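Local coordinates for flagellar brake protein YcgR (Escherichia coli K-12, PDB 5Y6H) that brakes flagellar rotation when bound to cyclic di-GMP by engaging motor components, its N-terminal domain, the part present here, being involved in binding FliG, at residues 48-53 against 99-104; 68-73 against 83-88. All coordinates share one frame; numbering follows the deposited sequence.

Contact 1 (48-53 against 99-104); sequences PDKLVL and AFITVP
L51 and T102 face each other as a hydrogen-bonded pair, and L51, with L53, gives up more surface here than any other residue. Its CG stands anti to the carbonyl carbon (chi1 -72°), beside the backbone N, and CD1 reaches the P104 ring, just past the end of strand 97-102. That methyl lies 3.4 Å from P104 N and 3.7 Å from P104 CD. A proline is apt at this place: with no N-H to satisfy, its nitrogen and ring can border a leucine methyl directly. The same ring also touches the backbone of 48-49, its CG 3.6 Å from P48 O.

L53 works mainly through its root, its CB packing at 4.0 Å against F100 CB. L53 CD1 lies 4.2 Å from T102 CG2, the threonine methyl that also touches L51 CB, so that T102 is apolar toward the leucines while its OG1 bonds to Q88 O. The two strands run antiparallel within the sheet of the YcgR N-terminal (PilZN) domain, strand 50-54 lying between 37-47 and 97-102. Two reciprocal backbone pairs tie them: L51 with T102, where L51 N reaches T102 O at 2.9 Å, and L53 with F100, where F100 N meets L53 O at 2.8 Å.

Branched V52 and I101 occupy the opposite face; V52 CG1 meets the CB of A99 at 3.7 Å. The F100 ring packs on N62 and L66 of helix 59-67 and meets the ring of F55.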
loop_
_atom_site.group_PDB
_atom_site.type_symbol
_atom_site.label_atom_id
_atom_site.label_comp_id
_atom_site.label_asym_id
_atom_site.label_seq_id
_atom_site.Cartn_x
_atom_site.Cartn_y
_atom_site.Cartn_z
ATOM N N PRO A 48 -10.729 -5.797 -6.922
ATOM C CA PRO A 48 -11.219 -4.433 -7.180
ATOM C C PRO A 48 -11.680 -3.705 -5.931
ATOM O O PRO A 48 -11.777 -2.471 -5.952
ATOM C CB PRO A 48 -12.381 -4.656 -8.157
ATOM C CG PRO A 48 -12.025 -5.914 -8.861
ATOM C CD PRO A 48 -11.378 -6.779 -7.813
ATOM N N ASP A 49 -11.950 -4.419 -4.837
ATOM C CA ASP A 49 -12.504 -3.806 -3.642
ATOM C C ASP A 49 -11.584 -3.845 -2.428
ATOM O O ASP A 49 -11.926 -3.238 -1.407
ATOM C CB ASP A 49 -13.838 -4.474 -3.280
ATOM C CG ASP A 49 -14.922 -4.207 -4.305
ATOM O OD1 ASP A 49 -15.768 -5.099 -4.519
ATOM O OD2 ASP A 49 -14.926 -3.106 -4.895
ATOM N N LYS A 50 -10.433 -4.516 -2.496
ATOM C CA LYS A 50 -9.637 -4.655 -1.282
ATOM C C LYS A 50 -8.164 -4.881 -1.599
ATOM O O LYS A 50 -7.810 -5.461 -2.630
ATOM C CB LYS A 50 -10.175 -5.795 -0.404
ATOM C CG LYS A 50 -9.432 -7.114 -0.543
ATOM C CD LYS A 50 -9.996 -8.167 0.399
ATOM C CE LYS A 50 -10.034 -9.533 -0.266
ATOM N NZ LYS A 50 -10.446 -10.603 0.684
ATOM N N LEU A 51 -7.315 -4.400 -0.692
ATOM C CA LEU A 51 -5.891 -4.703 -0.653
ATOM C C LEU A 51 -5.589 -5.423 0.652
ATOM O O LEU A 51 -6.048 -5.001 1.717
ATOM C CB LEU A 51 -5.027 -3.433 -0.715
ATOM C CG LEU A 51 -4.855 -2.594 -1.980
ATOM C CD1 LEU A 51 -6.166 -1.972 -2.412
ATOM C CD2 LEU A 51 -3.803 -1.510 -1.737
ATOM N N VAL A 52 -4.802 -6.493 0.577
ATOM C CA VAL A 52 -4.336 -7.211 1.761
ATOM C C VAL A 52 -2.836 -6.987 1.875
ATOM O O VAL A 52 -2.088 -7.297 0.940
ATOM C CB VAL A 52 -4.667 -8.708 1.690
ATOM C CG1 VAL A 52 -4.283 -9.396 2.989
ATOM C CG2 VAL A 52 -6.144 -8.914 1.394
ATOM N N LEU A 53 -2.392 -6.453 3.015
ATOM C CA LEU A 53 -1.001 -6.074 3.229
ATOM C C LEU A 53 -0.401 -6.871 4.382
ATOM O O LEU A 53 -1.062 -7.103 5.397
ATOM C CB LEU A 53 -0.879 -4.572 3.524
ATOM C CG LEU A 53 -1.560 -3.624 2.534
ATOM C CD1 LEU A 53 -1.626 -2.208 3.087
ATOM C CD2 LEU A 53 -0.839 -3.637 1.189
ATOM N N ALA A 99 -2.966 -9.791 8.958
ATOM C CA ALA A 99 -2.673 -8.917 7.831
ATOM C C ALA A 99 -3.476 -7.634 7.977
ATOM O O ALA A 99 -4.471 -7.584 8.706
ATOM C CB ALA A 99 -2.995 -9.596 6.492
ATOM N N PHE A 100 -3.028 -6.590 7.280
ATOM C CA PHE A 100 -3.813 -5.371 7.138
ATOM C C PHE A 100 -4.747 -5.504 5.944
ATOM O O PHE A 100 -4.378 -6.073 4.911
ATOM C CB PHE A 100 -2.929 -4.137 6.932
ATOM C CG PHE A 100 -1.872 -3.934 7.986
ATOM C CD1 PHE A 100 -2.214 -3.553 9.278
ATOM C CD2 PHE A 100 -0.529 -4.073 7.666
ATOM C CE1 PHE A 100 -1.232 -3.350 10.244
ATOM C CE2 PHE A 100 0.458 -3.869 8.621
ATOM C CZ PHE A 100 0.105 -3.503 9.914
ATOM N N ILE A 101 -5.952 -4.952 6.077
ATOM C CA ILE A 101 -6.870 -4.809 4.954
ATOM C C ILE A 101 -7.193 -3.332 4.782
ATOM O O ILE A 101 -7.406 -2.610 5.764
ATOM C CB ILE A 101 -8.160 -5.642 5.132
ATOM C CG1 ILE A 101 -9.116 -5.407 3.958
ATOM C CG2 ILE A 101 -8.846 -5.332 6.457
ATOM C CD1 ILE A 101 -10.267 -6.400 3.893
ATOM N N THR A 102 -7.197 -2.881 3.533
ATOM C CA THR A 102 -7.653 -1.543 3.188
ATOM C C THR A 102 -8.297 -1.619 1.807
ATOM O O THR A 102 -8.513 -2.710 1.268
ATOM C CB THR A 102 -6.494 -0.540 3.285
ATOM O OG1 THR A 102 -7.004 0.799 3.232
ATOM C CG2 THR A 102 -5.474 -0.755 2.174
ATOM N N VAL A 103 -8.632 -0.468 1.238
ATOM C CA VAL A 103 -9.341 -0.423 -0.039
ATOM C C VAL A 103 -8.521 0.426 -1.000
ATOM O O VAL A 103 -7.663 1.218 -0.572
ATOM C CB VAL A 103 -10.784 0.110 0.124
ATOM C CG1 VAL A 103 -11.555 -0.757 1.115
ATOM C CG2 VAL A 103 -10.777 1.559 0.558
ATOM N N PRO A 104 -8.737 0.271 -2.306
ATOM C CA PRO A 104 -7.946 1.024 -3.291
ATOM C C PRO A 104 -8.090 2.522 -3.095
ATOM O O PRO A 104 -9.183 3.021 -2.786
ATOM C CB PRO A 104 -8.538 0.577 -4.637
ATOM C CG PRO A 104 -9.076 -0.780 -4.374
ATOM C CD PRO A 104 -9.583 -0.752 -2.954
#

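Contact 2 (68-73 against 83-88); sequences AQHITI and EFTVEQ
I73 lies against the ring of F84, the closest approach of these two side chains, I73 CD1 to F84 CE1, being 3.5 Å. Its CB sits over one face, offset toward the rim, in a CH-pi contact 4.0 Å from the ring centroid, while CG2 approaches CZ and CE2. A first torsion of 59° sets F84 CG between the backbone N and the carbonyl carbon, and the end of the side chain comes nearer the partner strand than its root. A flat aromatic suits a branched isoleucine, since the ring takes CB over its face while CD1 and CG2 meet its CE1, CZ and CE2 atoms.

Next along this buried face, I71 CB meets V86 CG2 at 4.0 Å. Beneath these side chains is a beta hairpin, strands 71-77 and 80-86, whose antiparallel ladder fixes their register. I73 N bonds to F84 O at 2.7 Å, F84 N returns a bond to I73 O, and I71 and V86 exchange a second reciprocal pair.

On the reverse face the non-hydrogen-bonded pair T72 and T85 share a weak OG1-OG1 hydrogen bond of 3.4 Å; beta-branched threonines accept the extended backbone and keep polar groups on this more exposed side. Further on, the H70 ring lies alongside E87, H70 CD2 4.0 Å from E87 CG, both side chains pointing the same way. From outside, L30 and L32 of strand 30-34 back I73, and P105 and L51 pack on F84.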
loop_
_atom_site.group_PDB
_atom_site.type_symbol
_atom_site.label_atom_id
_atom_site.label_comp_id
_atom_site.label_asym_id
_atom_site.label_seq_id
_atom_site.Cartn_x
_atom_site.Cartn_y
_atom_site.Cartn_z
ATOM N N ALA A 68 -3.468 4.731 13.161
ATOM C CA ALA A 68 -3.140 5.908 12.373
ATOM C C ALA A 68 -4.317 6.303 11.489
ATOM O O ALA A 68 -5.116 5.466 11.058
ATOM C CB ALA A 68 -1.899 5.652 11.521
ATOM N N GLN A 69 -4.428 7.602 11.223
ATOM C CA GLN A 69 -5.550 8.102 10.444
ATOM C C GLN A 69 -5.193 8.425 9.004
ATOM O O GLN A 69 -6.093 8.732 8.216
ATOM C CB GLN A 69 -6.152 9.333 11.128
ATOM C CG GLN A 69 -6.654 9.004 12.504
ATOM C CD GLN A 69 -6.740 10.204 13.388
ATOM O OE1 GLN A 69 -7.827 10.688 13.657
ATOM N NE2 GLN A 69 -5.602 10.690 13.859
ATOM N N HIS A 70 -3.912 8.374 8.648
ATOM C CA HIS A 70 -3.501 8.375 7.253
ATOM C C HIS A 70 -2.214 7.574 7.151
ATOM O O HIS A 70 -1.332 7.698 8.004
ATOM C CB HIS A 70 -3.298 9.794 6.712
ATOM C CG HIS A 70 -4.575 10.525 6.451
ATOM N ND1 HIS A 70 -5.020 11.558 7.249
ATOM C CD2 HIS A 70 -5.516 10.360 5.491
ATOM C CE1 HIS A 70 -6.172 12.006 6.784
ATOM N NE2 HIS A 70 -6.496 11.295 5.719
ATOM N N ILE A 71 -2.123 6.740 6.118
ATOM C CA ILE A 71 -0.981 5.856 5.912
ATOM C C ILE A 71 -0.523 6.019 4.470
ATOM O O ILE A 71 -1.313 5.816 3.540
ATOM C CB ILE A 71 -1.323 4.381 6.200
ATOM C CG1 ILE A 71 -1.819 4.197 7.638
ATOM C CG2 ILE A 71 -0.119 3.492 5.928
ATOM C CD1 ILE A 71 -3.328 4.179 7.769
ATOM N N THR A 72 0.743 6.385 4.283
ATOM C CA THR A 72 1.338 6.524 2.959
ATOM C C THR A 72 2.072 5.241 2.596
ATOM O O THR A 72 2.888 4.742 3.379
ATOM C CB THR A 72 2.298 7.714 2.911
ATOM O OG1 THR A 72 1.566 8.924 3.137
ATOM C CG2 THR A 72 2.990 7.794 1.557
ATOM N N ILE A 73 1.783 4.710 1.412
ATOM C CA ILE A 73 2.360 3.456 0.945
ATOM C C ILE A 73 3.268 3.759 -0.238
ATOM O O ILE A 73 2.843 4.407 -1.203
ATOM C CB ILE A 73 1.259 2.446 0.577
ATOM C CG1 ILE A 73 0.360 2.203 1.798
ATOM C CG2 ILE A 73 1.874 1.155 0.073
ATOM C CD1 ILE A 73 -0.806 1.295 1.552
ATOM N N GLU A 83 3.309 5.501 -5.191
ATOM C CA GLU A 83 2.974 6.166 -3.936
ATOM C C GLU A 83 1.479 6.449 -3.881
ATOM O O GLU A 83 0.914 6.995 -4.832
ATOM C CB GLU A 83 3.760 7.471 -3.763
ATOM C CG GLU A 83 3.319 8.293 -2.558
ATOM C CD GLU A 83 4.314 9.378 -2.188
ATOM O OE1 GLU A 83 3.890 10.542 -2.021
ATOM O OE2 GLU A 83 5.517 9.069 -2.061
ATOM N N PHE A 84 0.844 6.074 -2.773
ATOM C CA PHE A 84 -0.554 6.416 -2.548
ATOM C C PHE A 84 -0.806 6.438 -1.048
ATOM O O PHE A 84 0.007 5.962 -0.253
ATOM C CB PHE A 84 -1.505 5.454 -3.275
ATOM C CG PHE A 84 -1.359 4.006 -2.873
ATOM C CD1 PHE A 84 -2.218 3.444 -1.940
ATOM C CD2 PHE A 84 -0.391 3.202 -3.456
ATOM C CE1 PHE A 84 -2.106 2.111 -1.586
ATOM C CE2 PHE A 84 -0.271 1.866 -3.099
ATOM C CZ PHE A 84 -1.128 1.323 -2.162
ATOM N N THR A 85 -1.941 7.021 -0.668
ATOM C CA THR A 85 -2.309 7.171 0.732
ATOM C C THR A 85 -3.690 6.575 0.956
ATOM O O THR A 85 -4.597 6.765 0.140
ATOM C CB THR A 85 -2.297 8.650 1.156
ATOM O OG1 THR A 85 -0.985 9.189 0.964
ATOM C CG2 THR A 85 -2.689 8.804 2.618
ATOM N N VAL A 86 -3.837 5.838 2.056
ATOM C CA VAL A 86 -5.126 5.308 2.478
ATOM C C VAL A 86 -5.472 5.908 3.835
ATOM O O VAL A 86 -4.604 6.359 4.587
ATOM C CB VAL A 86 -5.133 3.768 2.540
ATOM C CG1 VAL A 86 -4.869 3.178 1.160
ATOM C CG2 VAL A 86 -4.099 3.284 3.537
ATOM N N GLU A 87 -6.766 5.914 4.144
ATOM C CA GLU A 87 -7.238 6.585 5.348
ATOM C C GLU A 87 -7.316 5.670 6.559
ATOM O O GLU A 87 -7.336 6.166 7.691
ATOM C CB GLU A 87 -8.616 7.208 5.099
ATOM C CG GLU A 87 -8.624 8.264 4.006
ATOM C CD GLU A 87 -9.930 9.029 3.948
ATOM O OE1 GLU A 87 -10.712 8.940 4.918
ATOM O OE2 GLU A 87 -10.173 9.720 2.935
ATOM N N GLN A 88 -7.351 4.355 6.354
ATOM C CA GLN A 88 -7.576 3.429 7.451
ATOM C C GLN A 88 -7.111 2.038 7.044
ATOM O O GLN A 88 -7.305 1.622 5.898
ATOM C CB GLN A 88 -9.058 3.406 7.847
ATOM C CG GLN A 88 -9.486 2.223 8.697
ATOM C CD GLN A 88 -10.722 2.522 9.523
ATOM O OE1 GLN A 88 -11.315 3.597 9.408
ATOM N NE2 GLN A 88 -11.118 1.572 10.362
#

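How the contacts relate
Contacts 1 and 2 pair different strands of one antiparallel sheet, and their centres lie 12 Å apart. Strands 30-34 and 37-47 separate 71-77 from 50-54 in the strand order, yet their buried side chains meet, L53 CD1 packing on I73 CD1 at 3.9 Å, consistent with a strongly curved sheet. A polar link lies beside this, where T102 OG1 makes a probable hydrogen bond of 2.8 Å to Q88 O; T102 OG1 also lies 3.6 Å from V86 CB. L89, just after 83-88, touches F100 and T102 as well as I71. Along the chain the hairpin of contact 2 falls between the two strands of contact 1.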